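Local structure of PPC domain-containing protein (Pyrococcus horikoshii, 2DT4) at residues Leu66-Ile76 / His91-Phe102; Thr37-Lys47 / Glu110-Leu121. The protein is of unknown function but belongs, as a trimer, to the plant- and prokaryote-conserved (PPC) domain family, whose plant relatives carry this domain alongside DNA-binding AT-hook motifs. All coordinates share one frame; numbering follows the deposited sequence.

Contact 1 (Leu66-Ile76 / His91-Phe102); sequences LKGSYELISLI and HVSLGNEEGIVF
Strands 69-76 and 91-95 run antiparallel, E71 pairing with G95 through two backbone bonds and I76 with H91 through two more, while between them S93 O faces both I73 N at 2.9 Å and, weakly, S74 N. That doubled partner makes I73 and S74 a classic beta bulge opposite S93. The two serines meet on the same face of the sheet: S93 OG donates to S74 OG over 2.7 Å, and S74 OG donates to a water that reaches back to H91 O. Both hydroxyls sit between their backbone N and carbonyl carbon (chi1 65° at S74, 64° at S93), which turns them onto each other. Within the bulge, I73 turns its side chain toward the other strand, where CD1 lies near G95 N and meets V101 CG2 tip to tip at 3.6 Å. On the face of L72, L75 and V92, L72 CD2 packs on V92 CG1 at 3.5 Å, the two side chains crossing at about a right angle. Y70 sends the edge of its ring toward the face of F102 in an offset edge-to-face pair, planes 89° apart and CE2 3.8 Å from F102 CD1. The same CE2 touches N96 CB, and L66 CD1 lies over one face of the tyrosine ring, toward its rim, while also meeting L94 CD1 at 3.7 Å. With an alanine in place of Y70, the F102 face is likely to lose its aromatic partner and a gap to open between L66 and N96. Across the subunit boundary, I73 and V101 pack on V92 and F102 of the second subunit. The core is a beta hairpin of strands 69-82 and 85-95 with a classic bulge; a type I turn from N96 to G99 then leads back as strand 101-104.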
loop_
_atom_site.group_PDB
_atom_site.type_symbol
_atom_site.label_atom_id
_atom_site.label_comp_id
_atom_site.label_asym_id
_atom_site.label_seq_id
_atom_site.Cartn_x
_atom_site.Cartn_y
_atom_site.Cartn_z
ATOM N N LEU A 66 6.490 8.462 18.916
ATOM C CA LEU A 66 5.268 9.241 18.911
ATOM C C LEU A 66 4.431 8.845 20.113
ATOM O O LEU A 66 4.650 7.780 20.709
ATOM C CB LEU A 66 4.514 9.042 17.583
ATOM C CG LEU A 66 5.312 9.395 16.342
ATOM C CD1 LEU A 66 4.634 8.952 15.015
ATOM C CD2 LEU A 66 5.608 10.885 16.274
ATOM N N LYS A 67 3.462 9.690 20.456
ATOM C CA LYS A 67 2.575 9.463 21.577
ATOM C C LYS A 67 1.108 9.555 21.200
ATOM O O LYS A 67 0.692 10.380 20.378
ATOM C CB LYS A 67 2.892 10.438 22.702
ATOM C CG LYS A 67 4.338 10.290 23.206
ATOM C CD LYS A 67 4.459 10.190 24.713
ATOM C CE LYS A 67 5.837 10.650 25.224
ATOM N NZ LYS A 67 5.925 12.156 25.455
ATOM N N GLY A 68 0.325 8.678 21.813
ATOM C CA GLY A 68 -1.106 8.644 21.618
ATOM C C GLY A 68 -1.498 7.851 20.387
ATOM O O GLY A 68 -0.700 7.105 19.823
ATOM N N SER A 69 -2.758 7.967 20.012
ATOM C CA SER A 69 -3.318 7.222 18.901
ATOM C C SER A 69 -3.032 7.920 17.573
ATOM O O SER A 69 -3.232 9.115 17.428
ATOM C CB SER A 69 -4.827 7.071 19.073
ATOM O OG SER A 69 -5.085 6.257 20.208
ATOM N N TYR A 70 -2.544 7.133 16.629
ATOM C CA TYR A 70 -2.364 7.563 15.261
ATOM C C TYR A 70 -3.116 6.624 14.347
ATOM O O TYR A 70 -3.022 5.382 14.494
ATOM C CB TYR A 70 -0.876 7.572 14.889
ATOM C CG TYR A 70 -0.105 8.768 15.375
ATOM C CD1 TYR A 70 0.298 8.893 16.720
ATOM C CD2 TYR A 70 0.241 9.783 14.488
ATOM C CE1 TYR A 70 1.026 10.031 17.155
ATOM C CE2 TYR A 70 0.953 10.900 14.909
ATOM C CZ TYR A 70 1.322 11.022 16.234
ATOM O OH TYR A 70 2.025 12.144 16.648
ATOM N N GLU A 71 -3.815 7.176 13.365
ATOM C CA GLU A 71 -4.417 6.357 12.317
ATOM C C GLU A 71 -3.288 5.692 11.498
ATOM O O GLU A 71 -2.337 6.359 11.033
ATOM C CB GLU A 71 -5.366 7.150 11.398
ATOM C CG GLU A 71 -6.595 7.703 12.117
ATOM C CD GLU A 71 -7.645 6.660 12.464
ATOM O OE1 GLU A 71 -8.418 6.861 13.432
ATOM O OE2 GLU A 71 -7.765 5.627 11.771
ATOM N N LEU A 72 -3.372 4.379 11.355
ATOM C CA LEU A 72 -2.415 3.613 10.567
ATOM C C LEU A 72 -2.916 3.663 9.129
ATOM O O LEU A 72 -3.763 2.891 8.729
ATOM C CB LEU A 72 -2.349 2.177 11.115
ATOM C CG LEU A 72 -1.101 1.273 10.944
ATOM C CD1 LEU A 72 -1.413 -0.192 10.817
ATOM C CD2 LEU A 72 0.078 1.768 10.128
ATOM N N ILE A 73 -2.420 4.651 8.384
ATOM C CA ILE A 73 -2.896 4.944 7.048
ATOM C C ILE A 73 -2.370 3.917 6.058
ATOM O O ILE A 73 -3.116 3.411 5.226
ATOM C CB ILE A 73 -2.483 6.364 6.642
ATOM C CG1 ILE A 73 -3.195 7.395 7.519
ATOM C CG2 ILE A 73 -2.623 6.605 5.108
ATOM C CD1 ILE A 73 -2.619 8.787 7.425
ATOM N N SER A 74 -1.116 3.537 6.237
ATOM C CA SER A 74 -0.541 2.469 5.441
ATOM C C SER A 74 0.482 1.736 6.240
ATOM O O SER A 74 1.242 2.363 6.919
ATOM C CB SER A 74 0.109 2.997 4.161
ATOM O OG SER A 74 1.225 3.826 4.403
ATOM N N LEU A 75 0.435 0.342 5.999
ATOM C CA LEU A 75 1.498 -0.457 6.466
ATOM C C LEU A 75 1.796 -1.237 5.221
ATOM O O LEU A 75 0.895 -1.806 4.625
ATOM C CB LEU A 75 1.091 -1.401 7.614
ATOM C CG LEU A 75 2.299 -2.290 7.933
ATOM C CD1 LEU A 75 2.472 -2.467 9.397
ATOM C CD2 LEU A 75 2.282 -3.562 7.166
ATOM N N ILE A 76 3.076 -1.272 4.841
ATOM C CA ILE A 76 3.489 -2.023 3.667
ATOM C C ILE A 76 4.768 -2.649 4.101
ATOM O O ILE A 76 5.603 -1.986 4.697
ATOM C CB ILE A 76 3.715 -1.210 2.378
ATOM C CG1 ILE A 76 2.399 -0.547 1.933
ATOM C CG2 ILE A 76 4.244 -2.100 1.292
ATOM C CD1 ILE A 76 2.567 0.360 0.777
ATOM N N HIS A 91 7.133 -0.376 6.763
ATOM C CA HIS A 91 7.106 1.088 6.873
ATOM C C HIS A 91 5.663 1.498 7.055
ATOM O O HIS A 91 4.752 0.820 6.591
ATOM C CB HIS A 91 7.657 1.784 5.625
ATOM C CG HIS A 91 9.149 1.719 5.513
ATOM N ND1 HIS A 91 9.919 2.833 5.275
ATOM C CD2 HIS A 91 10.015 0.692 5.669
ATOM C CE1 HIS A 91 11.192 2.484 5.214
ATOM N NE2 HIS A 91 11.280 1.189 5.447
ATOM N N VAL A 92 5.488 2.592 7.798
ATOM C CA VAL A 92 4.108 3.050 8.096
ATOM C C VAL A 92 3.958 4.535 7.852
ATOM O O VAL A 92 4.899 5.308 8.009
ATOM C CB VAL A 92 3.729 2.747 9.571
ATOM C CG1 VAL A 92 3.545 1.270 9.796
ATOM C CG2 VAL A 92 4.734 3.364 10.529
ATOM N N SER A 93 2.712 4.911 7.542
ATOM C CA SER A 93 2.319 6.304 7.451
ATOM C C SER A 93 1.198 6.370 8.504
ATOM O O SER A 93 0.355 5.447 8.625
ATOM C CB SER A 93 1.882 6.811 6.092
ATOM O OG SER A 93 0.747 6.176 5.694
ATOM N N LEU A 94 1.328 7.393 9.344
ATOM C CA LEU A 94 0.490 7.579 10.509
ATOM C C LEU A 94 -0.160 8.946 10.551
ATOM O O LEU A 94 0.518 9.981 10.409
ATOM C CB LEU A 94 1.457 7.450 11.657
ATOM C CG LEU A 94 2.178 6.114 11.827
ATOM C CD1 LEU A 94 3.261 6.266 12.821
ATOM C CD2 LEU A 94 1.265 5.008 12.234
ATOM N N GLY A 95 -1.468 8.963 10.768
ATOM C CA GLY A 95 -2.229 10.193 10.806
ATOM C C GLY A 95 -2.559 10.667 12.194
ATOM O O GLY A 95 -3.075 9.926 13.034
ATOM N N ASN A 96 -2.325 11.946 12.431
ATOM C CA ASN A 96 -2.638 12.534 13.724
ATOM C C ASN A 96 -4.029 13.142 13.710
ATOM O O ASN A 96 -4.769 13.022 12.736
ATOM C CB ASN A 96 -1.520 13.466 14.257
ATOM C CG ASN A 96 -1.617 14.945 13.824
ATOM O OD1 ASN A 96 -0.833 15.777 14.354
ATOM N ND2 ASN A 96 -2.480 15.285 12.911
ATOM N N GLU A 97 -4.408 13.694 14.867
ATOM C CA GLU A 97 -5.770 14.169 15.052
ATOM C C GLU A 97 -6.192 15.336 14.172
ATOM O O GLU A 97 -7.368 15.634 14.043
ATOM C CB GLU A 97 -5.962 14.540 16.543
ATOM C CG GLU A 97 -5.178 15.795 16.934
ATOM C CD GLU A 97 -5.150 16.095 18.434
ATOM O OE1 GLU A 97 -5.958 16.937 18.892
ATOM O OE2 GLU A 97 -4.296 15.515 19.143
ATOM N N GLU A 98 -5.217 16.004 13.568
ATOM C CA GLU A 98 -5.474 17.038 12.589
ATOM C C GLU A 98 -5.316 16.548 11.165
ATOM O O GLU A 98 -5.401 17.337 10.263
ATOM C CB GLU A 98 -4.568 18.275 12.798
ATOM C CG GLU A 98 -4.803 18.968 14.140
ATOM C CD GLU A 98 -6.256 19.336 14.358
ATOM O OE1 GLU A 98 -6.735 19.243 15.508
ATOM O OE2 GLU A 98 -6.907 19.688 13.351
ATOM N N GLY A 99 -5.050 15.261 10.977
ATOM C CA GLY A 99 -4.886 14.689 9.655
ATOM C C GLY A 99 -3.516 14.911 9.031
ATOM O O GLY A 99 -3.349 14.662 7.849
ATOM N N ILE A 100 -2.540 15.369 9.813
ATOM C CA ILE A 100 -1.164 15.452 9.323
ATOM C C ILE A 100 -0.477 14.105 9.462
ATOM O O ILE A 100 -0.714 13.361 10.405
ATOM C CB ILE A 100 -0.396 16.542 10.090
ATOM C CG1 ILE A 100 -1.159 17.877 10.029
ATOM C CG2 ILE A 100 1.007 16.664 9.521
ATOM C CD1 ILE A 100 -1.612 18.222 8.713
ATOM N N VAL A 101 0.391 13.793 8.501
ATOM C CA VAL A 101 0.963 12.440 8.398
ATOM C C VAL A 101 2.450 12.440 8.749
ATOM O O VAL A 101 3.216 13.267 8.252
ATOM C CB VAL A 101 0.732 11.876 6.974
ATOM C CG1 VAL A 101 1.377 10.514 6.820
ATOM C CG2 VAL A 101 -0.760 11.787 6.696
ATOM N N PHE A 102 2.796 11.498 9.619
ATOM C CA PHE A 102 4.137 11.161 10.007
ATOM C C PHE A 102 4.441 9.765 9.507
ATOM O O PHE A 102 3.544 8.964 9.239
ATOM C CB PHE A 102 4.276 11.168 11.541
ATOM C CG PHE A 102 4.031 12.512 12.186
ATOM C CD1 PHE A 102 2.750 12.989 12.359
ATOM C CD2 PHE A 102 5.104 13.282 12.616
ATOM C CE1 PHE A 102 2.521 14.222 12.955
ATOM C CE2 PHE A 102 4.891 14.514 13.190
ATOM C CZ PHE A 102 3.604 14.983 13.373
HETATM O O HOH W 1 3.390 2.182 4.348
#

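Contact 2 (Thr37-Lys47 / Glu110-Leu121); sequences TAIINGIGTLK and EVFVAEIFLQEL
A long antiparallel strand pair in the main sheet of the PPC domain joins 38-46 to 114-121, and a classic beta bulge marks the place where 110-121 turns a corner between two sheets. At that bulge T45 O takes two donors, F112 N at 2.8 Å and V113 N at 3.3 Å. Beyond it K47 N binds E110 O. From T45 back to T37 the backbone bonds continue in antiparallel register, F117 N to N41 O being nearly straight (174° at the hydrogen). Two positions have no room for a side chain: one on G42 would run into I116 CD1 and E115 O, and one on G44 into V113 O. On the face of A38 and I40, L118 forks between them, CD2 on A38 CB at 3.6 Å and CD1 on I40 CG2 at 3.7 Å; helix 22-33 covers this leucine through F29 and C30. On the other face F117, its ring swung anti to the backbone N (chi1 173°), has CE1 4.1 Å from I39 CD1, and its CB lies by N41 OD1, with amide and ring planes 32° apart. T45 and F112 lie side by side, T45 CG2 3.9 Å from F112 CB, while the extended K47 chain crosses the phenylalanine obliquely, CE 3.9 Å from CD1 of F112. K47 and E115 reach the second subunit, in salt bridges with its E56 and R128. The result is a bulged antiparallel strand pair of the PPC domain sheet, helix 22-33 against the face of A38 and L118, neighbouring subunits against that of I39 and F117.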
loop_
_atom_site.group_PDB
_atom_site.type_symbol
_atom_site.label_atom_id
_atom_site.label_comp_id
_atom_site.label_asym_id
_atom_site.label_seq_id
_atom_site.Cartn_x
_atom_site.Cartn_y
_atom_site.Cartn_z
ATOM N N THR A 37 8.463 -16.449 3.974
ATOM C CA THR A 37 8.459 -15.293 3.083
ATOM C C THR A 37 7.030 -14.831 2.815
ATOM O O THR A 37 6.189 -15.638 2.489
ATOM C CB THR A 37 9.128 -15.648 1.726
ATOM O OG1 THR A 37 10.440 -16.223 1.962
ATOM C CG2 THR A 37 9.323 -14.411 0.871
ATOM N N ALA A 38 6.785 -13.529 2.895
ATOM C CA ALA A 38 5.454 -12.987 2.634
ATOM C C ALA A 38 5.527 -11.501 2.357
ATOM O O ALA A 38 6.523 -10.840 2.633
ATOM C CB ALA A 38 4.561 -13.204 3.829
ATOM N N ILE A 39 4.390 -10.988 1.927
ATOM C CA ILE A 39 4.229 -9.559 1.727
ATOM C C ILE A 39 3.035 -9.234 2.616
ATOM O O ILE A 39 2.142 -10.067 2.852
ATOM C CB ILE A 39 4.091 -8.993 0.294
ATOM C CG1 ILE A 39 2.921 -9.649 -0.470
ATOM C CG2 ILE A 39 5.416 -9.170 -0.418
ATOM C CD1 ILE A 39 1.597 -8.962 -0.324
ATOM N N ILE A 40 3.042 -8.024 3.163
ATOM C CA ILE A 40 1.996 -7.549 4.048
ATOM C C ILE A 40 1.504 -6.167 3.665
ATOM O O ILE A 40 2.255 -5.313 3.172
ATOM C CB ILE A 40 2.436 -7.542 5.536
ATOM C CG1 ILE A 40 3.768 -6.812 5.719
ATOM C CG2 ILE A 40 2.583 -8.969 6.025
ATOM C CD1 ILE A 40 4.291 -6.846 7.163
ATOM N N ASN A 41 0.257 -5.924 4.027
ATOM C CA ASN A 41 -0.287 -4.579 3.840
ATOM C C ASN A 41 -1.341 -4.478 4.922
ATOM O O ASN A 41 -1.880 -5.487 5.345
ATOM C CB ASN A 41 -0.761 -4.167 2.452
ATOM C CG ASN A 41 -2.182 -4.543 2.151
ATOM O OD1 ASN A 41 -3.079 -4.447 2.994
ATOM N ND2 ASN A 41 -2.402 -4.949 0.919
ATOM N N GLY A 42 -1.591 -3.286 5.423
ATOM C CA GLY A 42 -2.685 -3.119 6.346
ATOM C C GLY A 42 -2.945 -1.691 6.779
ATOM O O GLY A 42 -2.255 -0.765 6.374
ATOM N N ILE A 43 -4.001 -1.576 7.574
ATOM C CA ILE A 43 -4.514 -0.326 8.115
ATOM C C ILE A 43 -4.992 -0.547 9.540
ATOM O O ILE A 43 -5.123 -1.677 10.021
ATOM C CB ILE A 43 -5.691 0.223 7.244
ATOM C CG1 ILE A 43 -6.865 -0.761 7.172
ATOM C CG2 ILE A 43 -5.190 0.608 5.814
ATOM C CD1 ILE A 43 -8.097 -0.217 6.440
ATOM N N GLY A 44 -5.304 0.546 10.198
ATOM C CA GLY A 44 -5.909 0.508 11.512
ATOM C C GLY A 44 -5.543 1.732 12.304
ATOM O O GLY A 44 -5.646 2.841 11.778
ATOM N N THR A 45 -5.198 1.520 13.574
ATOM C CA THR A 45 -4.730 2.561 14.502
ATOM C C THR A 45 -3.689 1.958 15.436
ATOM O O THR A 45 -3.890 0.875 16.003
ATOM C CB THR A 45 -5.895 3.098 15.315
ATOM O OG1 THR A 45 -6.625 4.040 14.516
ATOM C CG2 THR A 45 -5.417 3.948 16.466
ATOM N N LEU A 46 -2.573 2.659 15.596
ATOM C CA LEU A 46 -1.548 2.294 16.572
ATOM C C LEU A 46 -1.471 3.309 17.684
ATOM O O LEU A 46 -1.752 4.496 17.489
ATOM C CB LEU A 46 -0.176 2.201 15.888
ATOM C CG LEU A 46 -0.060 1.177 14.755
ATOM C CD1 LEU A 46 1.372 1.265 14.158
ATOM C CD2 LEU A 46 -0.450 -0.231 15.175
ATOM N N LYS A 47 -1.036 2.849 18.859
ATOM C CA LYS A 47 -0.794 3.729 20.003
ATOM C C LYS A 47 0.682 3.790 20.340
ATOM O O LYS A 47 1.368 2.768 20.357
ATOM C CB LYS A 47 -1.588 3.216 21.205
ATOM C CG LYS A 47 -3.097 3.430 21.028
ATOM C CD LYS A 47 -3.952 3.106 22.245
ATOM C CE LYS A 47 -5.416 3.386 21.969
ATOM N NZ LYS A 47 -6.302 3.054 23.145
ATOM N N GLU A 110 1.985 -0.354 19.296
ATOM C CA GLU A 110 0.942 -1.087 20.009
ATOM C C GLU A 110 -0.342 -1.004 19.184
ATOM O O GLU A 110 -0.782 0.076 18.789
ATOM C CB GLU A 110 0.724 -0.483 21.401
ATOM C CG GLU A 110 -0.334 -1.210 22.165
ATOM C CD GLU A 110 -0.581 -0.579 23.520
ATOM O OE1 GLU A 110 0.404 -0.315 24.233
ATOM O OE2 GLU A 110 -1.755 -0.308 23.824
ATOM N N VAL A 111 -0.954 -2.144 18.940
ATOM C CA VAL A 111 -2.203 -2.172 18.166
ATOM C C VAL A 111 -3.475 -1.795 18.910
ATOM O O VAL A 111 -3.785 -2.470 19.889
ATOM C CB VAL A 111 -2.472 -3.603 17.673
ATOM C CG1 VAL A 111 -3.886 -3.767 17.067
ATOM C CG2 VAL A 111 -1.383 -4.038 16.701
ATOM N N PHE A 112 -4.189 -0.839 18.253
ATOM C CA PHE A 112 -5.543 -0.646 18.815
ATOM C C PHE A 112 -6.396 -1.530 17.942
ATOM O O PHE A 112 -7.020 -2.460 18.402
ATOM C CB PHE A 112 -5.931 0.876 18.823
ATOM C CG PHE A 112 -7.338 1.151 19.274
ATOM C CD1 PHE A 112 -7.785 0.695 20.521
ATOM C CD2 PHE A 112 -8.220 1.804 18.438
ATOM C CE1 PHE A 112 -9.108 0.936 20.925
ATOM C CE2 PHE A 112 -9.534 2.040 18.837
ATOM C CZ PHE A 112 -9.973 1.594 20.083
ATOM N N VAL A 113 -6.358 -1.195 16.642
ATOM C CA VAL A 113 -7.032 -2.009 15.601
ATOM C C VAL A 113 -5.968 -2.154 14.526
ATOM O O VAL A 113 -5.357 -1.182 14.154
ATOM C CB VAL A 113 -8.276 -1.364 14.986
ATOM C CG1 VAL A 113 -8.803 -2.147 13.728
ATOM C CG2 VAL A 113 -9.370 -1.244 16.059
ATOM N N ALA A 114 -5.846 -3.368 13.955
ATOM C CA ALA A 114 -4.909 -3.555 12.822
ATOM C C ALA A 114 -5.540 -4.658 11.970
ATOM O O ALA A 114 -5.805 -5.775 12.478
ATOM C CB ALA A 114 -3.483 -3.891 13.163
ATOM N N GLU A 115 -5.811 -4.321 10.714
ATOM C CA GLU A 115 -6.444 -5.191 9.762
ATOM C C GLU A 115 -5.359 -5.436 8.733
ATOM O O GLU A 115 -5.002 -4.543 7.938
ATOM C CB GLU A 115 -7.703 -4.557 9.170
ATOM C CG GLU A 115 -8.779 -4.390 10.242
ATOM C CD GLU A 115 -9.980 -3.564 9.832
ATOM O OE1 GLU A 115 -10.049 -3.050 8.702
ATOM O OE2 GLU A 115 -10.887 -3.388 10.679
ATOM N N ILE A 116 -4.779 -6.616 8.856
ATOM C CA ILE A 116 -3.626 -7.012 8.055
ATOM C C ILE A 116 -3.927 -8.088 6.992
ATOM O O ILE A 116 -4.600 -9.113 7.283
ATOM C CB ILE A 116 -2.562 -7.569 9.049
ATOM C CG1 ILE A 116 -2.184 -6.564 10.164
ATOM C CG2 ILE A 116 -1.339 -8.053 8.299
ATOM C CD1 ILE A 116 -1.768 -5.176 9.734
ATOM N N PHE A 117 -3.340 -7.854 5.820
ATOM C CA PHE A 117 -3.367 -8.762 4.687
ATOM C C PHE A 117 -1.955 -9.328 4.566
ATOM O O PHE A 117 -0.980 -8.577 4.580
ATOM C CB PHE A 117 -3.749 -8.080 3.371
ATOM C CG PHE A 117 -3.610 -8.969 2.175
ATOM C CD1 PHE A 117 -2.566 -8.813 1.289
ATOM C CD2 PHE A 117 -4.530 -9.989 1.950
ATOM C CE1 PHE A 117 -2.438 -9.658 0.167
ATOM C CE2 PHE A 117 -4.401 -10.822 0.831
ATOM C CZ PHE A 117 -3.371 -10.644 -0.050
ATOM N N LEU A 118 -1.861 -10.649 4.449
ATOM C CA LEU A 118 -0.569 -11.317 4.372
ATOM C C LEU A 118 -0.599 -12.371 3.288
ATOM O O LEU A 118 -1.499 -13.217 3.276
ATOM C CB LEU A 118 -0.211 -11.924 5.714
ATOM C CG LEU A 118 1.196 -12.477 5.789
ATOM C CD1 LEU A 118 1.693 -12.404 7.215
ATOM C CD2 LEU A 118 1.315 -13.923 5.284
ATOM N N GLN A 119 0.350 -12.304 2.350
ATOM C CA GLN A 119 0.424 -13.240 1.236
ATOM C C GLN A 119 1.770 -13.936 1.294
ATOM O O GLN A 119 2.821 -13.325 1.032
ATOM C CB GLN A 119 0.232 -12.523 -0.121
ATOM C CG GLN A 119 0.464 -13.417 -1.338
ATOM C CD GLN A 119 -0.543 -14.566 -1.355
ATOM O OE1 GLN A 119 -0.159 -15.756 -1.216
ATOM N NE2 GLN A 119 -1.803 -14.234 -1.471
ATOM N N GLU A 120 1.715 -15.238 1.562
ATOM C CA GLU A 120 2.922 -16.042 1.597
ATOM C C GLU A 120 3.431 -16.245 0.182
ATOM O O GLU A 120 2.629 -16.371 -0.738
ATOM C CB GLU A 120 2.599 -17.415 2.218
ATOM C CG GLU A 120 3.742 -18.394 2.219
ATOM C CD GLU A 120 3.362 -19.748 2.746
ATOM O OE1 GLU A 120 4.234 -20.354 3.415
ATOM O OE2 GLU A 120 2.223 -20.209 2.488
ATOM N N LEU A 121 4.754 -16.263 0.028
ATOM C CA LEU A 121 5.422 -16.548 -1.245
ATOM C C LEU A 121 6.339 -17.754 -1.081
ATOM O O LEU A 121 6.985 -17.901 -0.033
ATOM C CB LEU A 121 6.266 -15.347 -1.638
ATOM C CG LEU A 121 5.504 -14.037 -1.862
ATOM C CD1 LEU A 121 6.464 -12.938 -2.279
ATOM C CD2 LEU A 121 4.326 -14.151 -2.859
#

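How the contacts relate
The centres of contact 1 and contact 2 lie about 14 Å apart. Their main strands share one curved sheet, where 38-46 and 69-82 are antiparallel neighbours, while 110-111 crosses into the three-stranded sheet of 60-65, 49-55 and 106-111. Probable hydrogen bonds stitch them directly: L72 N to G44 O at 2.8 Å and Y70 N to L46 O at 2.9 Å. Along the chain, 37-47 comes first, then 66-76 and 91-102, and last 110-121, so contact 2 brackets the hairpin of contact 1. The strand order 85-95, 69-82, 38-46, 114-123 thus puts residues far apart in sequence side by side. Both contacts also touch the second and third subunits, serving chain fold and trimer packing together.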